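Local coordinates for YjeF-related protein (Enterococcus faecalis, PDB 2R3B) that probably catalyses the ADP-dependent dehydration of (S)-NAD(P)HX, a damaged hydrate of NAD(P)H, and so takes part in repairing the nicotinamide coenzymes, at residues M174-L179 with S201-K206; E217-T222 with P250-I255; G231-T236 with Y260-I265. All coordinates share one frame; numbering follows the deposited sequence. Where two conformers were deposited one is given.

Interaction 1 of 3, residues M174-L179 with S201-K206; sequences MEWQRL and STIVLK. With EDO (1,2-ethanediol), chain N.
Trp176 meets Ile203 and Leu205 in a wholly apolar contact, with no hydrogen bond crossing between helix and strand. The methyl CG2 of Ile203 lies over one face of the indole, 4.0 Å from the centroid of the six-membered ring and 16° off its normal, a CH-pi contact. Its other branch continues along the same benzo end, where CD1 comes to 3.8 Å from Trp176 CZ3. Leu205 takes the opposite end of the side chain: its CD1 packs 3.6 Å from Trp176 CB, while CD2 lies 3.8 Å from Trp176 CD1. Both aliphatic chains run roughly at right angles to the tryptophan side chain. The pattern illustrates how an alpha/beta layered fold of the ribokinase-like superfamily is built: alternate residues of strand 202-205 face helix 173-180, and Thr202 and Val204, on the other side, meet helix 252-269. The tryptophan reaches across because its CG is anti to the backbone N (chi1 -177°), and the ring is held further by Leu179 CD2 at its edge. Its polar end is satisfied outside the contact, NE1 donating to Asn192 of helix 189-199, a helix that also packs on Ile203 and Leu205. One residue earlier, the carboxylate oxygen OE1 of Glu175 accepts from the backbone N of His172, a residue predicted to bind (6S)-NADPHX.

Interaction 2 of 3, residues E217-T222 with P250-I255; sequences EPFQNT and PTIETI. With EDO (1,2-ethanediol), chain P.
A carboxylate oxygen approaching the rim of a phenyl ring is the unusual element in the meeting of Phe219 with Glu253. OE2 of Glu253 lies close to the ring plane, 3.8 Å from Phe219 CZ, and the carboxylate is turned 85° to the ring. The approach suits the weakly positive hydrogens of an aromatic edge, although its contribution is probably modest. The contact joins the short strand 219-220, near one border of the central sheet of this ribokinase-like fold, to the first turn of helix 252-269. In Glu253 the first torsion, with CG opposite the carbonyl carbon, sets that methylene 3.9 Å from Phe219 CZ, and a bend at chi2 (79°) carries the carboxylate round to the ring edge. Ile252 adds an oblique apolar contact through its CG2 branch, 4.1 Å from Phe219 CE2, while its CD1 leads off toward a bound 1,2-ethanediol. Elsewhere the phenyl ring meets the imidazole of His214, their planes nearly parallel, and it also packs on Ala256 one turn further along the helix. Beyond the ring, the side chain of Gln220 curls over the following residue: its NE2 donates to Asn221 O at 3.1 Å, almost straight at 174° and directed at a lone pair.

Interaction 3 of 3, residues G231-T236 with Y260-I265; sequences GGTGDT and YLHSLI. With EDO (1,2-ethanediol), chain L.
A chi1 of 174° swings the imidazole of His262 out from helix 252-269, opposite its own backbone N, to the first turn of the neighbouring helix, where Thr233 meets it. The threonine's chi1 of -64° places CG2 beside its carbonyl carbon, and this methyl comes to 3.4 Å from His262 CE1. The two side chains cross at about a right angle. His262 NE2 also donates to the carbonyl of Thr233, 3.1 Å to O, but the N-H...O angle of 129° makes this a weak bond. Thr236, one turn on, lays CG2 near the plane of the imidazole at its edge, 4.2 Å from His262 CD2. The helix so contacted starts from Gly232-Thr233-Gly234-Asp235, which matches the GXGD motif of ribokinase-like enzymes, a helix start that in relatives faces the nucleotide phosphates. Gly234 is predicted to bind AMP and Asp235 (6S)-NADPHX. Here Asp235 points away from the histidine, and its OD2 receives a 2.6 Å hydrogen bond from O2 of a bound 1,2-ethanediol. Gly232 is the N-cap residue, and its carbonyl O accepts twice from Thr236, from N and from OG1, the two donors reaching opposite faces of the carbonyl plane. Thr233 OG1 is turned to Met228 O, tying the first turn to the preceding loop, while Gly231 makes backbone hydrogen bonds to a second subunit.

In the fold
Along the chain interaction 1 closes before the others open, whereas interactions 2 and 3 alternate, strand 219-220 preceding helix 233-247 and both contacts then drawing on helix 252-269. Centre to centre, interaction 2 lies about 15 Å from each of the others, and interactions 1 and 3 about 17 Å apart. Interactions 1 and 2 reach one mixed sheet: Thr202 and Val204 of strand 202-205 pack on Ile252 and Ile255. Asn221 links interaction 2 to interaction 3 through a probable hydrogen bond with Ser263, and Lys206 touches Gly234. Helix 252-269 thus connects the sheet border with the helix start predicted to bind the nucleotide and hydrate.

Interaction 1 of 3, residues M174-L179 with S201-K206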
loop_
_atom_site.group_PDB
_atom_site.type_symbol
_atom_site.label_atom_id
_atom_site.label_comp_id
_atom_site.label_asym_id
_atom_site.label_seq_id
_atom_site.Cartn_x
_atom_site.Cartn_y
_atom_site.Cartn_z
HETATM N N MSE B 174 -12.383 -7.926 -31.015
HETATM C CA MSE B 174 -11.743 -7.075 -32.018
HETATM C C MSE B 174 -10.275 -7.464 -32.229
HETATM O O MSE B 174 -9.762 -7.400 -33.347
HETATM C CB MSE B 174 -11.901 -5.599 -31.654
HETATM C CG MSE B 174 -13.351 -5.106 -31.742
HETATM SE SE MSE B 174 -14.158 -5.302 -33.531
HETATM C CE MSE B 174 -13.237 -3.880 -34.449
ATOM N N GLU B 175 -9.604 -7.910 -31.173
ATOM C CA GLU B 175 -8.247 -8.431 -31.319
ATOM C C GLU B 175 -8.291 -9.683 -32.170
ATOM O O GLU B 175 -7.416 -9.886 -33.022
ATOM C CB GLU B 175 -7.598 -8.688 -29.938
ATOM C CG GLU B 175 -7.111 -7.422 -29.239
ATOM C CD GLU B 175 -7.037 -7.507 -27.701
ATOM O OE1 GLU B 175 -7.468 -8.515 -27.095
ATOM O OE2 GLU B 175 -6.541 -6.531 -27.086
ATOM N N TRP B 176 -9.308 -10.526 -31.965
ATOM C CA TRP B 176 -9.452 -11.751 -32.769
ATOM C C TRP B 176 -9.744 -11.449 -34.251
ATOM O O TRP B 176 -9.255 -12.146 -35.138
ATOM C CB TRP B 176 -10.582 -12.599 -32.205
ATOM C CG TRP B 176 -10.814 -13.915 -32.854
ATOM C CD1 TRP B 176 -12.029 -14.404 -33.211
ATOM C CD2 TRP B 176 -9.854 -14.935 -33.211
ATOM N NE1 TRP B 176 -11.901 -15.651 -33.720
ATOM C CE2 TRP B 176 -10.584 -16.003 -33.758
ATOM C CE3 TRP B 176 -8.456 -15.063 -33.100
ATOM C CZ2 TRP B 176 -9.991 -17.164 -34.189
ATOM C CZ3 TRP B 176 -7.858 -16.204 -33.565
ATOM C CH2 TRP B 176 -8.620 -17.250 -34.113
ATOM N N GLN B 177 -10.541 -10.417 -34.495
ATOM C CA GLN B 177 -10.796 -9.956 -35.865
ATOM C C GLN B 177 -9.489 -9.638 -36.542
ATOM O O GLN B 177 -9.240 -10.021 -37.679
ATOM C CB GLN B 177 -11.691 -8.724 -35.848
ATOM C CG GLN B 177 -11.954 -8.135 -37.215
ATOM C CD GLN B 177 -12.965 -7.010 -37.163
ATOM O OE1 GLN B 177 -14.113 -7.202 -36.760
ATOM N NE2 GLN B 177 -12.532 -5.819 -37.553
ATOM N N ARG B 178 -8.636 -8.950 -35.801
ATOM C CA ARG B 178 -7.333 -8.552 -36.307
ATOM C C ARG B 178 -6.428 -9.745 -36.548
ATOM O O ARG B 178 -5.790 -9.823 -37.573
ATOM C CB ARG B 178 -6.686 -7.530 -35.357
ATOM C CG ARG B 178 -5.773 -6.580 -36.065
ATOM C CD ARG B 178 -5.172 -5.537 -35.140
ATOM N NE ARG B 178 -6.117 -4.470 -34.801
ATOM C CZ ARG B 178 -6.731 -4.329 -33.624
ATOM N NH1 ARG B 178 -6.518 -5.188 -32.622
ATOM N NH2 ARG B 178 -7.566 -3.306 -33.445
ATOM N N LEU B 179 -6.382 -10.694 -35.613
ATOM C CA LEU B 179 -5.514 -11.868 -35.754
ATOM C C LEU B 179 -6.018 -12.869 -36.806
ATOM O O LEU B 179 -5.242 -13.365 -37.623
ATOM C CB LEU B 179 -5.382 -12.556 -34.400
ATOM C CG LEU B 179 -4.505 -13.800 -34.250
ATOM C CD1 LEU B 179 -3.049 -13.465 -34.602
ATOM C CD2 LEU B 179 -4.640 -14.311 -32.835
ATOM N N SER B 201 -2.353 -22.873 -32.543
ATOM C CA SER B 201 -2.206 -22.377 -31.176
ATOM C C SER B 201 -3.534 -22.441 -30.454
ATOM O O SER B 201 -4.567 -22.720 -31.062
ATOM C CB SER B 201 -1.716 -20.919 -31.228
ATOM O OG SER B 201 -0.426 -20.873 -31.827
ATOM N N THR B 202 -3.526 -22.164 -29.155
ATOM C CA THR B 202 -4.756 -22.104 -28.391
ATOM C C THR B 202 -5.292 -20.695 -28.474
ATOM O O THR B 202 -4.533 -19.712 -28.366
ATOM C CB THR B 202 -4.510 -22.472 -26.934
ATOM O OG1 THR B 202 -4.012 -23.817 -26.860
ATOM C CG2 THR B 202 -5.787 -22.359 -26.110
ATOM N N ILE B 203 -6.596 -20.573 -28.675
ATOM C CA ILE B 203 -7.247 -19.274 -28.692
ATOM C C ILE B 203 -8.256 -19.194 -27.553
ATOM O O ILE B 203 -9.243 -19.908 -27.549
ATOM C CB ILE B 203 -7.974 -18.955 -30.033
ATOM C CG1 ILE B 203 -7.076 -19.277 -31.250
ATOM C CG2 ILE B 203 -8.535 -17.514 -30.011
ATOM C CD1 ILE B 203 -5.771 -18.477 -31.301
ATOM N N VAL B 204 -7.997 -18.314 -26.578
ATOM C CA VAL B 204 -8.953 -18.021 -25.519
ATOM C C VAL B 204 -9.721 -16.791 -25.977
ATOM O O VAL B 204 -9.226 -15.658 -25.890
ATOM C CB VAL B 204 -8.265 -17.758 -24.163
ATOM C CG1 VAL B 204 -9.288 -17.494 -23.074
ATOM C CG2 VAL B 204 -7.341 -18.905 -23.785
ATOM N N LEU B 205 -10.911 -17.015 -26.542
ATOM C CA LEU B 205 -11.658 -15.940 -27.174
ATOM C C LEU B 205 -12.572 -15.362 -26.125
ATOM O O LEU B 205 -13.617 -15.928 -25.788
ATOM C CB LEU B 205 -12.424 -16.438 -28.410
ATOM C CG LEU B 205 -13.283 -15.403 -29.142
ATOM C CD1 LEU B 205 -12.438 -14.164 -29.524
ATOM C CD2 LEU B 205 -13.958 -16.057 -30.369
ATOM N N LYS B 206 -12.163 -14.218 -25.578
ATOM C CA LYS B 206 -12.814 -13.676 -24.395
ATOM C C LYS B 206 -14.114 -13.009 -24.763
ATOM O O LYS B 206 -14.184 -12.317 -25.776
ATOM C CB LYS B 206 -11.932 -12.638 -23.722
ATOM C CG LYS B 206 -10.630 -13.238 -23.217
ATOM C CD LYS B 206 -9.861 -12.284 -22.341
ATOM C CE LYS B 206 -9.476 -11.020 -23.052
ATOM N NZ LYS B 206 -8.699 -10.200 -22.095
HETATM C C1 EDO N . -2.987 -6.326 -38.812
HETATM O O1 EDO N . -4.034 -5.581 -38.196
HETATM C C2 EDO N . -3.470 -7.695 -39.281
HETATM O O2 EDO N . -4.865 -7.904 -39.027
#

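Interaction 2 of 3, residues E217-T222 with P250-I255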
loop_
_atom_site.group_PDB
_atom_site.type_symbol
_atom_site.label_atom_id
_atom_site.label_comp_id
_atom_site.label_asym_id
_atom_site.label_seq_id
_atom_site.Cartn_x
_atom_site.Cartn_y
_atom_site.Cartn_z
ATOM N N GLU B 217 -11.898 -30.710 -28.594
ATOM C CA GLU B 217 -13.232 -30.110 -28.534
ATOM C C GLU B 217 -13.122 -28.825 -27.742
ATOM O O GLU B 217 -12.540 -28.842 -26.659
ATOM C CB GLU B 217 -14.267 -31.009 -27.822
ATOM C CG GLU B 217 -14.809 -32.111 -28.728
ATOM C CD GLU B 217 -16.040 -32.846 -28.160
ATOM O OE1 GLU B 217 -16.275 -32.792 -26.921
ATOM O OE2 GLU B 217 -16.757 -33.476 -28.980
ATOM N N PRO B 218 -13.719 -27.749 -28.246
ATOM C CA PRO B 218 -13.611 -26.476 -27.549
ATOM C C PRO B 218 -14.281 -26.503 -26.186
ATOM O O PRO B 218 -15.211 -27.273 -25.958
ATOM C CB PRO B 218 -14.344 -25.505 -28.459
ATOM C CG PRO B 218 -15.239 -26.369 -29.328
ATOM C CD PRO B 218 -14.520 -27.646 -29.473
ATOM N N PHE B 219 -13.811 -25.633 -25.295
ATOM C CA PHE B 219 -14.399 -25.462 -23.981
ATOM C C PHE B 219 -15.190 -24.169 -24.007
ATOM O O PHE B 219 -14.715 -23.154 -24.516
ATOM C CB PHE B 219 -13.330 -25.294 -22.913
ATOM C CG PHE B 219 -12.368 -26.442 -22.806
ATOM C CD1 PHE B 219 -12.622 -27.500 -21.963
ATOM C CD2 PHE B 219 -11.182 -26.424 -23.505
ATOM C CE1 PHE B 219 -11.712 -28.541 -21.837
ATOM C CE2 PHE B 219 -10.278 -27.464 -23.380
ATOM C CZ PHE B 219 -10.550 -28.519 -22.547
ATOM N N GLN B 220 -16.358 -24.196 -23.383
ATOM C CA GLN B 220 -17.244 -23.053 -23.302
ATOM C C GLN B 220 -17.405 -22.656 -21.851
ATOM O O GLN B 220 -17.935 -23.425 -21.070
ATOM C CB GLN B 220 -18.615 -23.413 -23.857
ATOM C CG GLN B 220 -19.606 -22.270 -23.760
ATOM C CD GLN B 220 -19.126 -21.044 -24.493
ATOM O OE1 GLN B 220 -19.018 -21.032 -25.717
ATOM N NE2 GLN B 220 -18.813 -20.005 -23.746
ATOM N N ASN B 221 -16.932 -21.460 -21.480
ATOM C CA ASN B 221 -17.093 -21.026 -20.106
ATOM C C ASN B 221 -18.559 -20.684 -19.834
ATOM O O ASN B 221 -19.293 -20.263 -20.729
ATOM C CB ASN B 221 -16.209 -19.833 -19.800
ATOM C CG ASN B 221 -16.119 -19.548 -18.329
ATOM O OD1 ASN B 221 -16.198 -20.453 -17.487
ATOM N ND2 ASN B 221 -15.902 -18.303 -18.004
ATOM N N THR B 222 -18.989 -20.900 -18.601
ATOM C CA THR B 222 -20.376 -20.750 -18.225
ATOM C C THR B 222 -20.580 -19.659 -17.183
ATOM O O THR B 222 -21.660 -19.528 -16.621
ATOM C CB THR B 222 -20.924 -22.068 -17.680
ATOM O OG1 THR B 222 -20.104 -22.540 -16.624
ATOM C CG2 THR B 222 -20.991 -23.134 -18.795
ATOM N N PRO B 250 0.494 -29.816 -18.478
ATOM C CA PRO B 250 0.615 -29.041 -19.718
ATOM C C PRO B 250 -0.431 -29.388 -20.780
ATOM O O PRO B 250 -0.080 -29.712 -21.897
ATOM C CB PRO B 250 2.031 -29.380 -20.186
ATOM C CG PRO B 250 2.274 -30.756 -19.648
ATOM C CD PRO B 250 1.567 -30.823 -18.335
ATOM N N THR B 251 -1.711 -29.304 -20.431
ATOM C CA THR B 251 -2.795 -29.564 -21.357
ATOM C C THR B 251 -3.749 -28.375 -21.371
ATOM O O THR B 251 -3.732 -27.551 -20.458
ATOM C CB THR B 251 -3.557 -30.835 -20.988
ATOM O OG1 THR B 251 -4.254 -30.642 -19.768
ATOM C CG2 THR B 251 -2.609 -31.998 -20.824
ATOM N N ILE B 252 -4.605 -28.269 -22.381
ATOM C CA ILE B 252 -5.457 -27.091 -22.484
ATOM C C ILE B 252 -6.523 -27.072 -21.385
ATOM O O ILE B 252 -7.067 -26.014 -21.072
ATOM C CB ILE B 252 -5.995 -26.886 -23.913
ATOM C CG1 ILE B 252 -4.846 -27.011 -24.939
ATOM C CG2 ILE B 252 -6.701 -25.506 -24.074
ATOM C CD1 ILE B 252 -3.532 -26.195 -24.602
ATOM N N GLU B 253 -6.777 -28.215 -20.728
ATOM C CA GLU B 253 -7.698 -28.223 -19.603
ATOM C C GLU B 253 -7.235 -27.250 -18.506
ATOM O O GLU B 253 -8.044 -26.644 -17.793
ATOM C CB GLU B 253 -7.808 -29.611 -18.995
ATOM C CG GLU B 253 -8.750 -30.564 -19.772
ATOM C CD GLU B 253 -8.150 -31.196 -21.035
ATOM O OE1 GLU B 253 -6.931 -31.064 -21.322
ATOM O OE2 GLU B 253 -8.938 -31.853 -21.754
ATOM N N THR B 254 -5.920 -27.123 -18.369
ATOM C CA THR B 254 -5.342 -26.225 -17.367
ATOM C C THR B 254 -5.737 -24.788 -17.648
ATOM O O THR B 254 -6.054 -24.066 -16.738
ATOM C CB THR B 254 -3.819 -26.420 -17.290
ATOM O OG1 THR B 254 -3.558 -27.720 -16.725
ATOM C CG2 THR B 254 -3.153 -25.347 -16.423
ATOM N N ILE B 255 -5.721 -24.399 -18.913
ATOM C CA ILE B 255 -6.102 -23.063 -19.336
ATOM C C ILE B 255 -7.594 -22.861 -19.073
ATOM O O ILE B 255 -7.999 -21.837 -18.568
ATOM C CB ILE B 255 -5.743 -22.818 -20.834
ATOM C CG1 ILE B 255 -4.241 -22.978 -21.082
ATOM C CG2 ILE B 255 -6.185 -21.401 -21.284
ATOM C CD1 ILE B 255 -3.837 -22.974 -22.524
HETATM C C1 EDO P . 0.832 -28.106 -26.239
HETATM O O1 EDO P . 1.653 -29.055 -25.539
HETATM C C2 EDO P . -0.612 -28.581 -26.329
HETATM O O2 EDO P . -1.080 -29.105 -25.074
#

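Interaction 3 of 3, residues G231-T236 with Y260-I265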
loop_
_atom_site.group_PDB
_atom_site.type_symbol
_atom_site.label_atom_id
_atom_site.label_comp_id
_atom_site.label_asym_id
_atom_site.label_seq_id
_atom_site.Cartn_x
_atom_site.Cartn_y
_atom_site.Cartn_z
ATOM N N GLY B 231 -11.482 -2.043 -16.211
ATOM C CA GLY B 231 -10.062 -2.180 -16.576
ATOM C C GLY B 231 -9.302 -3.045 -15.604
ATOM O O GLY B 231 -9.359 -2.814 -14.398
ATOM N N GLY B 232 -8.559 -4.026 -16.130
ATOM C CA GLY B 232 -7.725 -4.908 -15.316
ATOM C C GLY B 232 -8.242 -6.333 -15.238
ATOM O O GLY B 232 -7.519 -7.233 -14.851
ATOM N N THR B 233 -9.525 -6.530 -15.548
ATOM C CA THR B 233 -10.090 -7.896 -15.519
ATOM C C THR B 233 -9.323 -8.827 -16.434
ATOM O O THR B 233 -9.006 -9.941 -16.064
ATOM C CB THR B 233 -11.576 -7.873 -15.851
ATOM O OG1 THR B 233 -12.243 -7.148 -14.813
ATOM C CG2 THR B 233 -12.136 -9.292 -15.922
ATOM N N GLY B 234 -8.987 -8.370 -17.631
ATOM C CA GLY B 234 -8.249 -9.184 -18.556
ATOM C C GLY B 234 -6.803 -9.407 -18.174
ATOM O O GLY B 234 -6.263 -10.486 -18.383
ATOM N N ASP B 235 -6.164 -8.378 -17.627
ATOM C CA ASP B 235 -4.802 -8.493 -17.092
ATOM C C ASP B 235 -4.758 -9.543 -15.982
ATOM O O ASP B 235 -3.810 -10.318 -15.868
ATOM C CB ASP B 235 -4.357 -7.159 -16.499
ATOM C CG ASP B 235 -4.460 -6.012 -17.515
ATOM O OD1 ASP B 235 -4.170 -6.249 -18.712
ATOM O OD2 ASP B 235 -4.860 -4.896 -17.112
ATOM N N THR B 236 -5.768 -9.521 -15.132
ATOM C CA THR B 236 -5.902 -10.507 -14.059
ATOM C C THR B 236 -6.017 -11.933 -14.577
ATOM O O THR B 236 -5.282 -12.849 -14.116
ATOM C CB THR B 236 -7.047 -10.114 -13.116
ATOM O OG1 THR B 236 -6.728 -8.823 -12.559
ATOM C CG2 THR B 236 -7.199 -11.124 -11.973
ATOM N N TYR B 260 -12.192 -20.583 -15.969
ATOM C CA TYR B 260 -13.349 -20.852 -15.136
ATOM C C TYR B 260 -13.233 -20.247 -13.740
ATOM O O TYR B 260 -14.190 -19.663 -13.212
ATOM C CB TYR B 260 -13.587 -22.381 -15.005
ATOM C CG TYR B 260 -14.889 -22.661 -14.274
ATOM C CD1 TYR B 260 -16.130 -22.482 -14.921
ATOM C CD2 TYR B 260 -14.899 -23.007 -12.938
ATOM C CE1 TYR B 260 -17.327 -22.689 -14.241
ATOM C CE2 TYR B 260 -16.104 -23.213 -12.258
ATOM C CZ TYR B 260 -17.298 -23.055 -12.918
ATOM O OH TYR B 260 -18.475 -23.272 -12.218
ATOM N N LEU B 261 -12.083 -20.424 -13.105
ATOM C CA LEU B 261 -11.894 -19.915 -11.752
ATOM C C LEU B 261 -12.004 -18.408 -11.731
ATOM O O LEU B 261 -12.637 -17.855 -10.841
ATOM C CB LEU B 261 -10.505 -20.307 -11.209
ATOM C CG LEU B 261 -10.211 -19.944 -9.756
ATOM C CD1 LEU B 261 -11.290 -20.499 -8.839
ATOM C CD2 LEU B 261 -8.768 -20.405 -9.372
ATOM N N HIS B 262 -11.381 -17.737 -12.696
ATOM C CA HIS B 262 -11.475 -16.270 -12.808
ATOM C C HIS B 262 -12.937 -15.774 -12.772
ATOM O O HIS B 262 -13.268 -14.878 -12.030
ATOM C CB HIS B 262 -10.756 -15.849 -14.081
ATOM C CG HIS B 262 -10.858 -14.405 -14.447
ATOM N ND1 HIS B 262 -11.649 -13.965 -15.493
ATOM C CD2 HIS B 262 -10.184 -13.313 -13.996
ATOM C CE1 HIS B 262 -11.499 -12.660 -15.633
ATOM N NE2 HIS B 262 -10.618 -12.238 -14.740
ATOM N N SER B 263 -13.789 -16.390 -13.588
ATOM C CA SER B 263 -15.199 -16.000 -13.640
ATOM C C SER B 263 -16.020 -16.509 -12.441
ATOM O O SER B 263 -17.022 -15.882 -12.080
ATOM C CB SER B 263 -15.809 -16.447 -14.961
ATOM O OG SER B 263 -15.740 -17.844 -15.095
ATOM N N LEU B 264 -15.645 -17.635 -11.831
ATOM C CA LEU B 264 -16.345 -18.139 -10.645
ATOM C C LEU B 264 -16.182 -17.168 -9.506
ATOM O O LEU B 264 -17.130 -16.775 -8.832
ATOM C CB LEU B 264 -15.819 -19.512 -10.208
ATOM C CG LEU B 264 -16.384 -20.114 -8.919
ATOM C CD1 LEU B 264 -17.862 -20.473 -9.142
ATOM C CD2 LEU B 264 -15.610 -21.331 -8.523
ATOM N N ILE B 265 -14.946 -16.746 -9.298
ATOM C CA ILE B 265 -14.666 -15.780 -8.237
ATOM C C ILE B 265 -15.353 -14.447 -8.544
ATOM O O ILE B 265 -15.950 -13.825 -7.666
ATOM C CB ILE B 265 -13.147 -15.595 -8.033
ATOM C CG1 ILE B 265 -12.499 -16.858 -7.482
ATOM C CG2 ILE B 265 -12.895 -14.432 -7.039
ATOM C CD1 ILE B 265 -10.937 -16.855 -7.638
HETATM C C1 EDO L . -5.005 -0.244 -16.948
HETATM O O1 EDO L . -3.758 -0.193 -17.661
HETATM C C2 EDO L . -5.318 -1.700 -16.628
HETATM O O2 EDO L . -5.449 -2.481 -17.838
#